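Local coordinates for malonyl CoA:acyl carrier protein malonyltransferase (Streptomyces coelicolor, PDB 1NM2) that probably transfers malonyl groups from coenzyme A to holo-acyl carrier protein, supplying malonyl-ACP for fatty acid biosynthesis, at residues V170-M175 / A198-T203; G137-L142 / E176-L181. All blocks are in the same frame, centred on the assembly; numbering follows the deposited sequence.

Contact 1: V170-M175 / A198-T203; sequences VAAGTM and AGAFHT. With ACY (acetic acid), chain D.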
loop_
_atom_site.group_PDB
_atom_site.type_symbol
_atom_site.label_atom_id
_atom_site.label_comp_id
_atom_site.label_asym_id
_atom_site.label_seq_id
_atom_site.Cartn_x
_atom_site.Cartn_y
_atom_site.Cartn_z
ATOM N N VAL A 170 -6.257 10.396 7.880
ATOM C CA VAL A 170 -5.549 9.718 8.962
ATOM C C VAL A 170 -4.495 10.681 9.500
ATOM O O VAL A 170 -3.649 11.176 8.749
ATOM C CB VAL A 170 -4.833 8.435 8.491
ATOM C CG1 VAL A 170 -4.042 7.843 9.641
ATOM C CG2 VAL A 170 -5.849 7.423 7.983
ATOM N N ALA A 171 -4.558 10.952 10.798
ATOM C CA ALA A 171 -3.608 11.856 11.439
ATOM C C ALA A 171 -2.456 11.046 12.023
ATOM O O ALA A 171 -2.639 9.895 12.409
ATOM C CB ALA A 171 -4.301 12.653 12.544
ATOM N N ALA A 172 -1.275 11.653 12.084
ATOM C CA ALA A 172 -0.100 10.986 12.621
ATOM C C ALA A 172 0.806 11.978 13.337
ATOM O O ALA A 172 0.939 13.131 12.926
ATOM C CB ALA A 172 0.669 10.293 11.501
ATOM N N GLY A 173 1.427 11.515 14.412
ATOM C CA GLY A 173 2.321 12.358 15.183
ATOM C C GLY A 173 2.688 11.640 16.466
ATOM O O GLY A 173 2.626 10.405 16.526
ATOM N N THR A 174 3.072 12.398 17.490
ATOM C CA THR A 174 3.439 11.802 18.767
ATOM C C THR A 174 2.183 11.342 19.494
ATOM O O THR A 174 1.078 11.802 19.199
ATOM C CB THR A 174 4.198 12.807 19.675
ATOM O OG1 THR A 174 3.326 13.885 20.039
ATOM C CG2 THR A 174 5.410 13.373 18.952
ATOM N N MET A 175 2.350 10.430 20.444
ATOM C CA MET A 175 1.215 9.933 21.203
ATOM C C MET A 175 0.550 11.064 21.993
ATOM O O MET A 175 -0.662 11.061 22.174
ATOM C CB MET A 175 1.657 8.803 22.140
ATOM C CG MET A 175 2.095 7.543 21.395
ATOM S SD MET A 175 0.819 6.938 20.251
ATOM C CE MET A 175 -0.154 5.910 21.360
ATOM N N ALA A 198 3.122 0.709 14.357
ATOM C CA ALA A 198 4.203 0.984 15.292
ATOM C C ALA A 198 4.498 2.464 15.509
ATOM O O ALA A 198 4.995 2.851 16.569
ATOM C CB ALA A 198 5.480 0.266 14.826
ATOM N N GLY A 199 4.222 3.297 14.512
ATOM C CA GLY A 199 4.512 4.707 14.686
ATOM C C GLY A 199 3.884 5.647 13.675
ATOM O O GLY A 199 2.971 5.276 12.939
ATOM N N ALA A 200 4.382 6.879 13.657
ATOM C CA ALA A 200 3.883 7.900 12.754
ATOM C C ALA A 200 4.471 7.738 11.357
ATOM O O ALA A 200 5.317 8.525 10.936
ATOM C CB ALA A 200 4.214 9.287 13.308
ATOM N N PHE A 201 4.024 6.707 10.643
ATOM C CA PHE A 201 4.503 6.473 9.287
ATOM C C PHE A 201 4.038 7.652 8.449
ATOM O O PHE A 201 3.057 8.310 8.795
ATOM C CB PHE A 201 3.906 5.178 8.726
ATOM C CG PHE A 201 4.257 3.950 9.518
ATOM C CD1 PHE A 201 3.407 2.849 9.525
ATOM C CD2 PHE A 201 5.444 3.881 10.240
ATOM C CE1 PHE A 201 3.731 1.695 10.243
ATOM C CE2 PHE A 201 5.779 2.735 10.959
ATOM C CZ PHE A 201 4.918 1.639 10.959
ATOM N N HIS A 202 4.753 7.920 7.362
ATOM C CA HIS A 202 4.429 9.008 6.453
ATOM C C HIS A 202 4.494 10.405 7.060
ATOM O O HIS A 202 3.700 11.282 6.721
ATOM C CB HIS A 202 3.071 8.738 5.811
ATOM C CG HIS A 202 3.047 7.469 5.017
ATOM N ND1 HIS A 202 3.755 7.320 3.844
ATOM C CD2 HIS A 202 2.507 6.258 5.288
ATOM C CE1 HIS A 202 3.659 6.068 3.430
ATOM N NE2 HIS A 202 2.908 5.403 4.289
ATOM N N THR A 203 5.470 10.595 7.945
ATOM C CA THR A 203 5.727 11.878 8.599
ATOM C C THR A 203 7.244 11.986 8.754
ATOM O O THR A 203 7.977 11.016 8.513
ATOM C CB THR A 203 5.111 11.964 10.016
ATOM O OG1 THR A 203 5.873 11.145 10.914
ATOM C CG2 THR A 203 3.661 11.513 10.004
HETATM C C ACY D . 2.977 2.037 5.702
HETATM O O ACY D . 2.991 0.931 6.387
HETATM O OXT ACY D . 3.869 2.452 4.887
HETATM C CH3 ACY D . 1.734 2.882 5.931
#
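The methyl carbons of A172 and T203 meet at 3.6 Å, CB against CG2, where strand 168-172 backs onto the loop 198-203. A172 CB also faces A200 CB at 4.1 Å, so one small side chain is set against two on the loop. A step further on, A200 CB lies 3.7 Å from G173 N, covering the backbone where the chain turns a corner. The loop is tightly folded: A200 is the centre of an inverse gamma turn, and a separate hydrogen bond from T203 OG1 to A200 O of 2.7 Å (C=O...donor angle 140°) ties T203 back to that turn. In T203 OG1 sits between the backbone N and the carbonyl carbon (chi1 73°), which leaves CG2 anti to that carbon and facing A172. On the side of the loop turned from the strand, G199 O stands 3.8 Å above one face of the F201 ring, offset toward its rim, while F201 CD1 comes within 3.7 Å of acetate O. The H202 ring has the acetate methyl at its edge and in its plane, and NE2 gives OXT a weak hydrogen bond of 3.2 Å, bent to 131°. NE2 also pairs with S98 OG in a GxSxG sequence, and ND1 with N254 O, consistent with the Ser-His pair of FabD enzymes. An alanine at H202 would probably leave S98 OG and N254 O without their imidazole partner and the acetate held less firmly. Strand 168-172 lies between strands 136-143 and 159-165 of the mixed sheet; the loop leads from strand 189-194 to helix 207-217, and helix 113-132 meets F201 and H202 through M127 and R123.

Contact 2: G137-L142 / E176-L181; sequences GMSALL and EQLAAL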
loop_
_atom_site.group_PDB
_atom_site.type_symbol
_atom_site.label_atom_id
_atom_site.label_comp_id
_atom_site.label_asym_id
_atom_site.label_seq_id
_atom_site.Cartn_x
_atom_site.Cartn_y
_atom_site.Cartn_z
ATOM N N GLY A 137 2.328 7.525 16.521
ATOM C CA GLY A 137 1.313 6.640 15.983
ATOM C C GLY A 137 0.472 7.308 14.914
ATOM O O GLY A 137 0.821 8.380 14.424
ATOM N N MET A 138 -0.627 6.658 14.547
ATOM C CA MET A 138 -1.549 7.171 13.535
ATOM C C MET A 138 -2.965 6.889 14.008
ATOM O O MET A 138 -3.221 5.857 14.633
ATOM C CB MET A 138 -1.338 6.469 12.187
ATOM C CG MET A 138 0.076 6.500 11.650
ATOM S SD MET A 138 0.261 5.444 10.176
ATOM C CE MET A 138 -0.209 6.579 8.894
ATOM N N SER A 139 -3.882 7.803 13.707
ATOM C CA SER A 139 -5.280 7.633 14.087
ATOM C C SER A 139 -6.174 8.133 12.967
ATOM O O SER A 139 -5.911 9.177 12.376
ATOM C CB SER A 139 -5.593 8.402 15.373
ATOM O OG SER A 139 -4.853 7.893 16.469
ATOM N N ALA A 140 -7.225 7.378 12.667
ATOM C CA ALA A 140 -8.161 7.764 11.621
ATOM C C ALA A 140 -9.232 8.660 12.226
ATOM O O ALA A 140 -9.622 8.479 13.386
ATOM C CB ALA A 140 -8.803 6.529 11.005
ATOM N N LEU A 141 -9.688 9.635 11.446
ATOM C CA LEU A 141 -10.734 10.548 11.887
ATOM C C LEU A 141 -12.032 10.118 11.216
ATOM O O LEU A 141 -12.127 10.120 9.990
ATOM C CB LEU A 141 -10.399 11.988 11.486
ATOM C CG LEU A 141 -9.383 12.779 12.317
ATOM C CD1 LEU A 141 -8.068 12.042 12.414
ATOM C CD2 LEU A 141 -9.182 14.142 11.674
ATOM N N LEU A 142 -13.030 9.752 12.013
ATOM C CA LEU A 142 -14.308 9.311 11.460
ATOM C C LEU A 142 -15.337 10.437 11.492
ATOM O O LEU A 142 -15.778 10.863 12.558
ATOM C CB LEU A 142 -14.822 8.096 12.240
ATOM C CG LEU A 142 -13.798 6.971 12.431
ATOM C CD1 LEU A 142 -14.448 5.812 13.169
ATOM C CD2 LEU A 142 -13.260 6.515 11.078
ATOM N N GLU A 176 1.335 12.036 22.451
ATOM C CA GLU A 176 0.772 13.165 23.195
ATOM C C GLU A 176 -0.158 13.975 22.294
ATOM O O GLU A 176 -1.259 14.351 22.698
ATOM C CB GLU A 176 1.873 14.087 23.716
ATOM C CG GLU A 176 2.829 13.452 24.704
ATOM C CD GLU A 176 3.736 14.477 25.358
ATOM O OE1 GLU A 176 4.340 15.290 24.625
ATOM O OE2 GLU A 176 3.845 14.469 26.602
ATOM N N GLN A 177 0.292 14.247 21.075
ATOM C CA GLN A 177 -0.508 15.007 20.124
ATOM C C GLN A 177 -1.753 14.222 19.729
ATOM O O GLN A 177 -2.851 14.779 19.652
ATOM C CB GLN A 177 0.326 15.339 18.878
ATOM C CG GLN A 177 1.624 16.071 19.194
ATOM C CD GLN A 177 2.544 16.228 17.987
ATOM O OE1 GLN A 177 2.690 15.315 17.169
ATOM N NE2 GLN A 177 3.189 17.381 17.890
ATOM N N LEU A 178 -1.589 12.927 19.479
ATOM C CA LEU A 178 -2.724 12.099 19.095
ATOM C C LEU A 178 -3.765 12.090 20.211
ATOM O O LEU A 178 -4.973 12.051 19.953
ATOM C CB LEU A 178 -2.258 10.669 18.774
ATOM C CG LEU A 178 -1.573 10.546 17.401
ATOM C CD1 LEU A 178 -0.806 9.223 17.273
ATOM C CD2 LEU A 178 -2.630 10.669 16.321
ATOM N N ALA A 179 -3.293 12.131 21.453
ATOM C CA ALA A 179 -4.189 12.148 22.607
ATOM C C ALA A 179 -4.879 13.512 22.677
ATOM O O ALA A 179 -6.064 13.605 22.995
ATOM C CB ALA A 179 -3.402 11.885 23.885
ATOM N N ALA A 180 -4.136 14.570 22.374
ATOM C CA ALA A 180 -4.705 15.918 22.394
ATOM C C ALA A 180 -5.764 16.037 21.306
ATOM O O ALA A 180 -6.743 16.771 21.455
ATOM C CB ALA A 180 -3.611 16.962 22.172
ATOM N N LEU A 181 -5.565 15.297 20.217
ATOM C CA LEU A 181 -6.493 15.315 19.088
ATOM C C LEU A 181 -7.804 14.647 19.474
ATOM O O LEU A 181 -8.879 15.070 19.049
ATOM C CB LEU A 181 -5.887 14.573 17.892
ATOM C CG LEU A 181 -6.193 15.054 16.468
ATOM C CD1 LEU A 181 -6.029 13.874 15.518
ATOM C CD2 LEU A 181 -7.599 15.618 16.365
HETATM O O HOH W 1 -5.620 8.942 19.025
#
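L178 reaches from its helix to G137 and S139, and its forked end carries most of the contact. CB points to the strand without approaching it closely; CG, anti to the carbonyl carbon (chi1 -76°), carries the fork on to the strand, where the two methyls part. L178 CD1 presses on the peptide that joins G137 to M138, 3.3 Å from G137 C and close to M138 N. The fit is tight: a CB on G137 would stand only 3.3 Å from this methyl, L178 CD1, so the missing side chain is what lets the leucine rest on the backbone. L178 CD2 turns to S139, 3.6 Å from S139 OG and 3.8 Å from S139 CB. The two elements belong to the ferredoxin-like βαββαβ subdomain, in which helix 175-183 links strands 168-172 and 189-194 and packs along strand 136-143, which lies between them in the sheet. Helix and strand segments accordingly run nearly the same way, 18° apart, with their axes 9.0 Å from each other at closest approach. Beside the leucine a water bridges the elements, 2.9 Å from S139 OG and giving a weak bond of 3.3 Å to L178 O, a carbonyl of the helix backbone. One turn along the helix, L181 crosses L141 at about a right angle, the CD1 atoms of the two leucines touching at 4.1 Å. L141 also packs on S149 and L153 of helix 146-155, while L181 touches H152 of that helix and A171 of strand 168-172.

Contacts 1 and 2 lie on the two faces of one sheet, their centres about 8 Å apart. Strands 168-172 and 136-143 are joined edge to edge, by probable hydrogen bonds from A171 N to S139 O (2.7 Å) and from G137 N to G173 O (2.9 Å). Helix 175-183 begins just past the corner at G173, with T174 at its N-cap. M138 points away from that helix to the loop of contact 1, where its CG lies 3.4 Å from G199 O. Its side chain comes within about 5 Å of the acetate that mimics a malonyl group, nearest atom to nearest atom, so strand 136-143 carries the helix of contact 2 on one face and borders the active-site pocket with the other.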